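Local coordinates for Adp-heptose LPS heptosyltransferase II (Escherichia coli, PDB 1PSW), which transfers the second heptose of the lipopolysaccharide inner core from ADP-L-glycero-beta-D-manno-heptose to heptosyl-Kdo2-lipid A, at residues G12-S17 against S46-V51; E126-M131 against Y135-Y140; R303-I308 against L336-A341. All coordinates share one frame; numbering follows the deposited sequence.

Overall arrangement
The three contacts follow one another along the chain; none nests in or crosses another. From the N terminus, interaction 1 brings the loop ahead of strand 51-56 back to helix 11-27, closing 28 residues that include strand 32-37. Interaction 2 is local, spanning three residues as the loop after strand 119-121 enters helix 131-137. These two touch in the N-terminal half: Asp-13 packs on Met-131 and Tyr-135, so helix 11-27 meets helix 131-137. Interaction 3 stands apart in the C-terminal half, about 27 and 29 Å from the others between centres, where it ties edge strand 302-306 to helix 332-347 across a partly unmodelled connection.

Interaction 1: residues G12-S17 against S46-V51; sequences GDMMMS and SRMPEV
In the N-terminal Rossmann-like half of this GT-B glycosyltransferase, Met-14 and Met-15 of the first long helix, 11-27, meet Met-48 from the loop leading into strand 51-56. All three are present as selenomethionine, and the contact is made by the end of Met-48, the CG and carbonyl oxygen of Met-14, and the end of Met-15. Met-48 points from its loop toward the helix and stays extended beyond CG (chi2 176°), which carries its terminal methyl as far as the helix. That CE lands beside the Met-14 side chain, 3.9 Å from Met-14 CG, and 3.7 Å from the Met-14 carbonyl oxygen. Met-14 itself is folded, bent at chi2 and again at chi3, and the two chains run obliquely to each other. Met-15 starts out away from the loop but swings its end back, leaving Met-15 CE 4.4 Å from Met-48 CE, a looser methyl-to-methyl touch. The carbonyl oxygen that the Met-48 methyl touches also has a polar partner: Ser-17 OG donates to Met-14 O over 2.6 Å, tilted 22° from the carbonyl plane. Behind Met-48 the chain makes a type I turn to Val-51, closed by a bond from Val-51 N to Met-48 O. Leu-44 and Leu-45 of helix 42-45 pack on Met-14, Leu-160 packs on Met-15, and Val-51 leads into the edge strand of the parallel sheet.

Interaction 2: residues E126-M131 against Y135-Y140; sequences EAWPLM and YIALAY
Met-131 and Tyr-135 lie one turn apart in the short helix 131-137, which Met-131 begins, and their side chains make the tight end of this contact. The selenium of Met-131, which is present as selenomethionine, sits 4.8 Å from the centre of the Tyr-135 ring and 47° off its normal, an oblique Met-aromatic contact. With CG nearly opposite the backbone N (chi1 157°), the Met-131 chain runs out along the ring and then bends at its last torsion, bringing its methyl up to the phenol end. There Met-131 CE comes to 3.1 Å from Tyr-135 OH, a close fit, and to 3.6 Å from Tyr-135 CZ. The backbones add an i to i+4 helical bond: Tyr-135 N donates to Met-131 O over 3.1 Å, with an N-H...O angle of 152°.

The other end is thinner. Trp-128 reaches back from the loop, and the CZ3-CH2 side of its six-membered ring meets one methyl obliquely, Trp-128 CZ3 to Ala-137 CB at 3.6 Å; Trp-108 of strand 104-108 meets the indole edge-to-face. Before and after Trp-128 the loop turns to solvent, at Glu-126 and Pro-129. At the N-cap, Leu-130, the backbone N-H goes to the Glu-133 carboxylate, one half of a capping box.

With an alanine at Tyr-135 the ring is gone, and the Met-131 selenium and methyl would probably lose one packing partner and turn more easily, though Asp-13 and Phe-294 still touch that side chain. Side-chain cohesion here probably rests largely on dispersion, between the selenium (sulfur in the natural methionine), methyls and aromatic rings, while directional bonding is left to the backbone and the helix cap.

Interaction 3: residues R303-I308 against L336-A341; sequences RVIRLI and LEELNA
Arg-303 and Glu-338 cross at about a right angle where edge strand 302-306 of the C-terminal Rossmann-like sheet faces the C-terminal helix, 332-347. Both side chains set out toward each other, yet they meet along the aliphatic part of the arginine and not through its charged end. Glu-338 has CG opposite its backbone N (chi1 -179°) and then bends at chi2, which lays the carboxylate over the base of the arginine: Glu-338 OE2 is 3.4 Å from Arg-303 CG. The guanidinium and carboxylate planes are turned 49° apart, and Arg-303 NE stays 4.4 Å from Glu-338 OE2. That oxygen lies well out of the guanidinium plane, so no N-H is aimed at it; the opposite charges probably attract, but they do not form a salt bridge. Arg-303 spends NH1 on the carbonyl of His-300 instead, just ahead of the strand.

Ile-305, two residues along on the same side of the strand, runs past Glu-338 in the opposite direction, and its tip adds a further apolar touch, Ile-305 CD1 to Glu-338 CB at 4.1 Å. Val-284 of the neighbouring strand 283-287 packs against Ile-305 too. The second carboxylate oxygen reaches the strand backbone through a water, which donates to Val-304 O at 2.8 Å and, over a longer 3.3 Å, to Glu-338 OE1.

Interaction 1: residues G12-S17 against S46-V51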
loop_
_atom_site.group_PDB
_atom_site.type_symbol
_atom_site.label_atom_id
_atom_site.label_comp_id
_atom_site.label_asym_id
_atom_site.label_seq_id
_atom_site.Cartn_x
_atom_site.Cartn_y
_atom_site.Cartn_z
ATOM N N GLY A 12 1.506 0.524 -2.777
ATOM C CA GLY A 12 0.405 1.441 -2.541
ATOM C C GLY A 12 -0.792 1.165 -3.426
ATOM O O GLY A 12 -1.903 0.976 -2.934
ATOM N N ASP A 13 -0.556 1.144 -4.736
ATOM C CA ASP A 13 -1.594 0.902 -5.722
ATOM C C ASP A 13 -2.284 -0.442 -5.500
ATOM O O ASP A 13 -3.502 -0.545 -5.625
ATOM C CB ASP A 13 -0.992 0.956 -7.129
ATOM C CG ASP A 13 -0.505 2.342 -7.506
ATOM O OD1 ASP A 13 -0.446 3.223 -6.623
ATOM O OD2 ASP A 13 -0.174 2.553 -8.692
HETATM N N MSE A 14 -1.510 -1.470 -5.170
HETATM C CA MSE A 14 -2.084 -2.789 -4.932
HETATM C C MSE A 14 -3.023 -2.737 -3.729
HETATM O O MSE A 14 -4.093 -3.343 -3.732
HETATM C CB MSE A 14 -0.980 -3.820 -4.674
HETATM C CG MSE A 14 -1.498 -5.241 -4.421
HETATM SE SE MSE A 14 -2.579 -5.952 -5.892
HETATM C CE MSE A 14 -1.181 -6.191 -7.199
HETATM N N MSE A 15 -2.621 -2.012 -2.697
HETATM C CA MSE A 15 -3.452 -1.902 -1.515
HETATM C C MSE A 15 -4.767 -1.223 -1.929
HETATM O O MSE A 15 -5.851 -1.667 -1.548
HETATM C CB MSE A 15 -2.710 -1.090 -0.443
HETATM C CG MSE A 15 -3.212 -1.316 1.003
HETATM SE SE MSE A 15 -3.028 -3.155 1.606
HETATM C CE MSE A 15 -4.912 -3.662 1.681
HETATM N N MSE A 16 -4.673 -0.155 -2.723
HETATM C CA MSE A 16 -5.867 0.553 -3.176
HETATM C C MSE A 16 -6.773 -0.328 -4.027
HETATM O O MSE A 16 -7.986 -0.177 -3.993
HETATM C CB MSE A 16 -5.497 1.789 -4.008
HETATM C CG MSE A 16 -4.650 2.793 -3.295
HETATM SE SE MSE A 16 -5.396 3.199 -1.597
HETATM C CE MSE A 16 -6.900 4.182 -2.198
ATOM N N SER A 17 -6.185 -1.242 -4.793
ATOM C CA SER A 17 -6.979 -2.096 -5.660
ATOM C C SER A 17 -7.898 -3.008 -4.865
ATOM O O SER A 17 -8.863 -3.544 -5.408
ATOM C CB SER A 17 -6.085 -2.916 -6.595
ATOM O OG SER A 17 -5.342 -3.906 -5.907
ATOM N N SER A 46 -2.214 -12.516 -0.535
ATOM C CA SER A 46 -2.604 -13.625 0.327
ATOM C C SER A 46 -3.260 -13.106 1.605
ATOM O O SER A 46 -3.914 -13.863 2.319
ATOM C CB SER A 46 -1.394 -14.493 0.682
ATOM O OG SER A 46 -0.577 -13.864 1.657
ATOM N N ARG A 47 -3.088 -11.816 1.888
ATOM C CA ARG A 47 -3.691 -11.221 3.070
ATOM C C ARG A 47 -5.077 -10.656 2.777
ATOM O O ARG A 47 -5.770 -10.232 3.701
ATOM C CB ARG A 47 -2.793 -10.113 3.643
ATOM C CG ARG A 47 -1.403 -10.556 4.054
ATOM C CD ARG A 47 -1.435 -11.670 5.093
ATOM N NE ARG A 47 -2.299 -11.367 6.235
ATOM C CZ ARG A 47 -2.356 -12.121 7.331
ATOM N NH1 ARG A 47 -1.598 -13.208 7.429
ATOM N NH2 ARG A 47 -3.176 -11.805 8.320
HETATM N N MSE A 48 -5.472 -10.636 1.499
HETATM C CA MSE A 48 -6.780 -10.124 1.079
HETATM C C MSE A 48 -7.755 -11.279 0.864
HETATM O O MSE A 48 -7.560 -12.113 -0.026
HETATM C CB MSE A 48 -6.651 -9.336 -0.229
HETATM C CG MSE A 48 -5.790 -8.093 -0.131
HETATM SE SE MSE A 48 -5.612 -7.262 -1.846
HETATM C CE MSE A 48 -3.892 -6.356 -1.595
ATOM N N PRO A 49 -8.809 -11.357 1.694
ATOM C CA PRO A 49 -9.806 -12.425 1.576
ATOM C C PRO A 49 -10.648 -12.384 0.300
ATOM O O PRO A 49 -11.241 -13.389 -0.091
ATOM C CB PRO A 49 -10.646 -12.254 2.843
ATOM C CG PRO A 49 -10.573 -10.787 3.097
ATOM C CD PRO A 49 -9.117 -10.475 2.832
ATOM N N GLU A 50 -10.702 -11.220 -0.339
ATOM C CA GLU A 50 -11.473 -11.063 -1.567
ATOM C C GLU A 50 -10.808 -11.747 -2.760
ATOM O O GLU A 50 -11.461 -12.023 -3.771
ATOM C CB GLU A 50 -11.660 -9.576 -1.899
ATOM C CG GLU A 50 -12.375 -8.745 -0.832
ATOM C CD GLU A 50 -11.503 -8.416 0.371
ATOM O OE1 GLU A 50 -10.256 -8.422 0.241
ATOM O OE2 GLU A 50 -12.071 -8.129 1.449
ATOM N N VAL A 51 -9.513 -12.024 -2.641
ATOM C CA VAL A 51 -8.761 -12.646 -3.727
ATOM C C VAL A 51 -8.764 -14.171 -3.678
ATOM O O VAL A 51 -8.360 -14.776 -2.687
ATOM C CB VAL A 51 -7.305 -12.137 -3.742
ATOM C CG1 VAL A 51 -6.491 -12.896 -4.780
ATOM C CG2 VAL A 51 -7.299 -10.648 -4.050
#

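Interaction 2: residues E126-M131 against Y135-Y140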
loop_
_atom_site.group_PDB
_atom_site.type_symbol
_atom_site.label_atom_id
_atom_site.label_comp_id
_atom_site.label_asym_id
_atom_site.label_seq_id
_atom_site.Cartn_x
_atom_site.Cartn_y
_atom_site.Cartn_z
ATOM N N GLU A 126 -10.517 15.627 -12.819
ATOM C CA GLU A 126 -11.238 16.494 -11.899
ATOM C C GLU A 126 -12.498 15.828 -11.366
ATOM O O GLU A 126 -12.974 16.163 -10.282
ATOM C CB GLU A 126 -11.594 17.812 -12.586
ATOM C CG GLU A 126 -10.378 18.622 -13.013
ATOM C CD GLU A 126 -10.725 20.025 -13.475
ATOM O OE1 GLU A 126 -11.501 20.159 -14.446
ATOM O OE2 GLU A 126 -10.220 20.995 -12.867
ATOM N N ALA A 127 -13.039 14.886 -12.131
ATOM C CA ALA A 127 -14.248 14.179 -11.723
ATOM C C ALA A 127 -13.945 13.012 -10.780
ATOM O O ALA A 127 -14.829 12.532 -10.071
ATOM C CB ALA A 127 -14.996 13.678 -12.959
ATOM N N TRP A 128 -12.692 12.562 -10.790
ATOM C CA TRP A 128 -12.236 11.451 -9.941
ATOM C C TRP A 128 -10.887 11.832 -9.336
ATOM O O TRP A 128 -9.845 11.368 -9.790
ATOM C CB TRP A 128 -12.071 10.175 -10.769
ATOM C CG TRP A 128 -13.258 9.874 -11.620
ATOM C CD1 TRP A 128 -13.491 10.317 -12.891
ATOM C CD2 TRP A 128 -14.410 9.117 -11.241
ATOM N NE1 TRP A 128 -14.717 9.885 -13.327
ATOM C CE2 TRP A 128 -15.306 9.149 -12.333
ATOM C CE3 TRP A 128 -14.778 8.422 -10.082
ATOM C CZ2 TRP A 128 -16.549 8.506 -12.301
ATOM C CZ3 TRP A 128 -16.012 7.784 -10.051
ATOM C CH2 TRP A 128 -16.882 7.833 -11.153
ATOM N N PRO A 129 -10.896 12.673 -8.288
ATOM C CA PRO A 129 -9.679 13.141 -7.610
ATOM C C PRO A 129 -8.873 12.097 -6.839
ATOM O O PRO A 129 -7.657 12.242 -6.693
ATOM C CB PRO A 129 -10.203 14.247 -6.701
ATOM C CG PRO A 129 -11.562 13.747 -6.335
ATOM C CD PRO A 129 -12.101 13.234 -7.649
ATOM N N LEU A 130 -9.529 11.048 -6.355
ATOM C CA LEU A 130 -8.830 10.018 -5.589
ATOM C C LEU A 130 -8.607 8.737 -6.379
ATOM O O LEU A 130 -9.483 8.302 -7.113
ATOM C CB LEU A 130 -9.617 9.697 -4.311
ATOM C CG LEU A 130 -9.880 10.880 -3.368
ATOM C CD1 LEU A 130 -10.589 10.394 -2.109
ATOM C CD2 LEU A 130 -8.562 11.542 -3.014
HETATM N N MSE A 131 -7.431 8.139 -6.227
HETATM C CA MSE A 131 -7.133 6.898 -6.916
HETATM C C MSE A 131 -8.116 5.813 -6.507
HETATM O O MSE A 131 -8.526 5.014 -7.341
HETATM C CB MSE A 131 -5.711 6.415 -6.610
HETATM C CG MSE A 131 -5.531 4.908 -6.822
HETATM SE SE MSE A 131 -3.695 4.279 -6.671
HETATM C CE MSE A 131 -3.278 4.013 -8.536
ATOM N N TYR A 135 -10.471 3.293 -9.003
ATOM C CA TYR A 135 -10.499 1.832 -9.041
ATOM C C TYR A 135 -11.918 1.334 -8.829
ATOM O O TYR A 135 -12.408 0.482 -9.565
ATOM C CB TYR A 135 -9.594 1.225 -7.962
ATOM C CG TYR A 135 -8.125 1.226 -8.314
ATOM C CD1 TYR A 135 -7.702 1.238 -9.645
ATOM C CD2 TYR A 135 -7.154 1.172 -7.317
ATOM C CE1 TYR A 135 -6.350 1.197 -9.969
ATOM C CE2 TYR A 135 -5.802 1.128 -7.633
ATOM C CZ TYR A 135 -5.407 1.141 -8.966
ATOM O OH TYR A 135 -4.068 1.096 -9.289
ATOM N N ILE A 136 -12.573 1.878 -7.811
ATOM C CA ILE A 136 -13.935 1.495 -7.478
ATOM C C ILE A 136 -14.897 1.714 -8.647
ATOM O O ILE A 136 -15.747 0.876 -8.913
ATOM C CB ILE A 136 -14.437 2.279 -6.238
ATOM C CG1 ILE A 136 -13.716 1.778 -4.981
ATOM C CG2 ILE A 136 -15.945 2.148 -6.108
ATOM C CD1 ILE A 136 -14.014 2.584 -3.714
ATOM N N ALA A 137 -14.757 2.838 -9.341
ATOM C CA ALA A 137 -15.626 3.162 -10.472
ATOM C C ALA A 137 -15.664 2.081 -11.557
ATOM O O ALA A 137 -16.674 1.931 -12.255
ATOM C CB ALA A 137 -15.203 4.485 -11.091
ATOM N N LEU A 138 -14.577 1.328 -11.704
ATOM C CA LEU A 138 -14.523 0.291 -12.734
ATOM C C LEU A 138 -15.493 -0.865 -12.518
ATOM O O LEU A 138 -15.817 -1.590 -13.457
ATOM C CB LEU A 138 -13.102 -0.261 -12.860
ATOM C CG LEU A 138 -12.018 0.742 -13.263
ATOM C CD1 LEU A 138 -10.688 0.010 -13.368
ATOM C CD2 LEU A 138 -12.367 1.410 -14.593
ATOM N N ALA A 139 -15.957 -1.036 -11.284
ATOM C CA ALA A 139 -16.886 -2.110 -10.964
ATOM C C ALA A 139 -18.304 -1.771 -11.413
ATOM O O ALA A 139 -19.203 -2.607 -11.330
ATOM C CB ALA A 139 -16.869 -2.384 -9.462
ATOM N N TYR A 140 -18.507 -0.544 -11.880
ATOM C CA TYR A 140 -19.824 -0.117 -12.332
ATOM C C TYR A 140 -19.883 0.040 -13.844
ATOM O O TYR A 140 -18.853 0.203 -14.506
ATOM C CB TYR A 140 -20.206 1.196 -11.641
ATOM C CG TYR A 140 -20.345 1.039 -10.145
ATOM C CD1 TYR A 140 -21.494 0.484 -9.586
ATOM C CD2 TYR A 140 -19.302 1.392 -9.287
ATOM C CE1 TYR A 140 -21.600 0.282 -8.208
ATOM C CE2 TYR A 140 -19.397 1.194 -7.912
ATOM C CZ TYR A 140 -20.547 0.640 -7.380
ATOM O OH TYR A 140 -20.636 0.467 -6.018
#

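Interaction 3: residues R303-I308 against L336-A341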
loop_
_atom_site.group_PDB
_atom_site.type_symbol
_atom_site.label_atom_id
_atom_site.label_comp_id
_atom_site.label_asym_id
_atom_site.label_seq_id
_atom_site.Cartn_x
_atom_site.Cartn_y
_atom_site.Cartn_z
ATOM N N ARG A 303 -2.828 10.767 10.668
ATOM C CA ARG A 303 -2.653 12.207 10.746
ATOM C C ARG A 303 -1.552 12.528 9.746
ATOM O O ARG A 303 -0.565 11.792 9.630
ATOM C CB ARG A 303 -2.233 12.651 12.152
ATOM C CG ARG A 303 -3.305 12.442 13.223
ATOM C CD ARG A 303 -4.582 13.216 12.897
ATOM N NE ARG A 303 -5.584 13.128 13.961
ATOM C CZ ARG A 303 -6.355 12.068 14.197
ATOM N NH1 ARG A 303 -6.253 10.979 13.442
ATOM N NH2 ARG A 303 -7.234 12.100 15.191
ATOM N N VAL A 304 -1.736 13.620 9.015
ATOM C CA VAL A 304 -0.776 14.045 8.013
ATOM C C VAL A 304 -0.104 15.332 8.437
ATOM O O VAL A 304 -0.759 16.267 8.902
ATOM C CB VAL A 304 -1.456 14.269 6.647
ATOM C CG1 VAL A 304 -0.529 15.059 5.731
ATOM C CG2 VAL A 304 -1.802 12.916 6.002
ATOM N N ILE A 305 1.213 15.373 8.296
ATOM C CA ILE A 305 1.969 16.569 8.631
ATOM C C ILE A 305 2.658 17.054 7.367
ATOM O O ILE A 305 3.385 16.303 6.713
ATOM C CB ILE A 305 3.036 16.285 9.698
ATOM C CG1 ILE A 305 2.360 15.743 10.968
ATOM C CG2 ILE A 305 3.813 17.566 10.018
ATOM C CD1 ILE A 305 3.327 15.406 12.083
ATOM N N ARG A 306 2.400 18.308 7.010
ATOM C CA ARG A 306 3.004 18.928 5.832
ATOM C C ARG A 306 3.090 20.417 6.126
ATOM O O ARG A 306 2.112 21.028 6.558
ATOM C CB ARG A 306 2.165 18.702 4.571
ATOM C CG ARG A 306 2.926 19.061 3.296
ATOM C CD ARG A 306 2.050 19.052 2.053
ATOM N NE ARG A 306 2.838 19.281 0.841
ATOM C CZ ARG A 306 2.332 19.674 -0.328
ATOM N NH1 ARG A 306 1.029 19.892 -0.456
ATOM N NH2 ARG A 306 3.130 19.847 -1.375
ATOM N N LEU A 307 4.258 21.003 5.896
ATOM C CA LEU A 307 4.456 22.417 6.185
ATOM C C LEU A 307 4.234 23.339 4.993
ATOM O O LEU A 307 4.042 24.539 5.167
ATOM C CB LEU A 307 5.865 22.625 6.745
ATOM C CG LEU A 307 6.200 21.789 7.988
ATOM C CD1 LEU A 307 7.640 22.038 8.393
ATOM C CD2 LEU A 307 5.252 22.139 9.127
ATOM N N ILE A 308 4.264 22.786 3.786
ATOM C CA ILE A 308 4.069 23.596 2.586
ATOM C C ILE A 308 2.790 23.228 1.836
ATOM O O ILE A 308 2.092 22.280 2.202
ATOM C CB ILE A 308 5.272 23.463 1.627
ATOM C CG1 ILE A 308 5.442 22.003 1.197
ATOM C CG2 ILE A 308 6.535 23.954 2.315
ATOM C CD1 ILE A 308 6.465 21.806 0.104
ATOM N N LEU A 336 6.978 13.721 17.290
ATOM C CA LEU A 336 6.843 13.027 18.568
ATOM C C LEU A 336 5.565 13.444 19.296
ATOM O O LEU A 336 4.870 12.612 19.877
ATOM C CB LEU A 336 8.058 13.309 19.455
ATOM C CG LEU A 336 8.021 12.703 20.857
ATOM C CD1 LEU A 336 7.967 11.181 20.770
ATOM C CD2 LEU A 336 9.253 13.153 21.630
ATOM N N GLU A 337 5.269 14.738 19.265
ATOM C CA GLU A 337 4.074 15.267 19.914
ATOM C C GLU A 337 2.801 14.714 19.292
ATOM O O GLU A 337 1.848 14.382 19.996
ATOM C CB GLU A 337 4.064 16.791 19.830
ATOM C CG GLU A 337 4.902 17.468 20.899
ATOM C CD GLU A 337 4.987 18.971 20.714
ATOM O OE1 GLU A 337 3.948 19.588 20.386
ATOM O OE2 GLU A 337 6.085 19.537 20.914
ATOM N N GLU A 338 2.783 14.633 17.967
ATOM C CA GLU A 338 1.622 14.105 17.257
ATOM C C GLU A 338 1.479 12.611 17.555
ATOM O O GLU A 338 0.370 12.094 17.714
ATOM C CB GLU A 338 1.789 14.303 15.751
ATOM C CG GLU A 338 0.612 13.807 14.935
ATOM C CD GLU A 338 -0.588 14.728 15.024
ATOM O OE1 GLU A 338 -0.463 15.897 14.595
ATOM O OE2 GLU A 338 -1.645 14.290 15.529
ATOM N N LEU A 339 2.617 11.926 17.628
ATOM C CA LEU A 339 2.641 10.497 17.891
ATOM C C LEU A 339 2.153 10.169 19.307
ATOM O O LEU A 339 1.277 9.326 19.476
ATOM C CB LEU A 339 4.057 9.954 17.668
ATOM C CG LEU A 339 4.232 8.442 17.512
ATOM C CD1 LEU A 339 3.460 7.951 16.292
ATOM C CD2 LEU A 339 5.717 8.113 17.356
ATOM N N ASN A 340 2.698 10.833 20.322
ATOM C CA ASN A 340 2.267 10.552 21.690
ATOM C C ASN A 340 0.764 10.767 21.874
ATOM O O ASN A 340 0.124 10.085 22.676
ATOM C CB ASN A 340 3.034 11.413 22.701
ATOM C CG ASN A 340 4.479 10.988 22.849
ATOM O OD1 ASN A 340 4.790 9.800 22.849
ATOM N ND2 ASN A 340 5.371 11.959 22.988
ATOM N N ALA A 341 0.196 11.708 21.125
ATOM C CA ALA A 341 -1.236 11.995 21.228
ATOM C C ALA A 341 -2.065 10.813 20.742
ATOM O O ALA A 341 -3.019 10.395 21.400
ATOM C CB ALA A 341 -1.583 13.240 20.422
HETATM O O HOH W 1 -1.496 16.492 11.556
#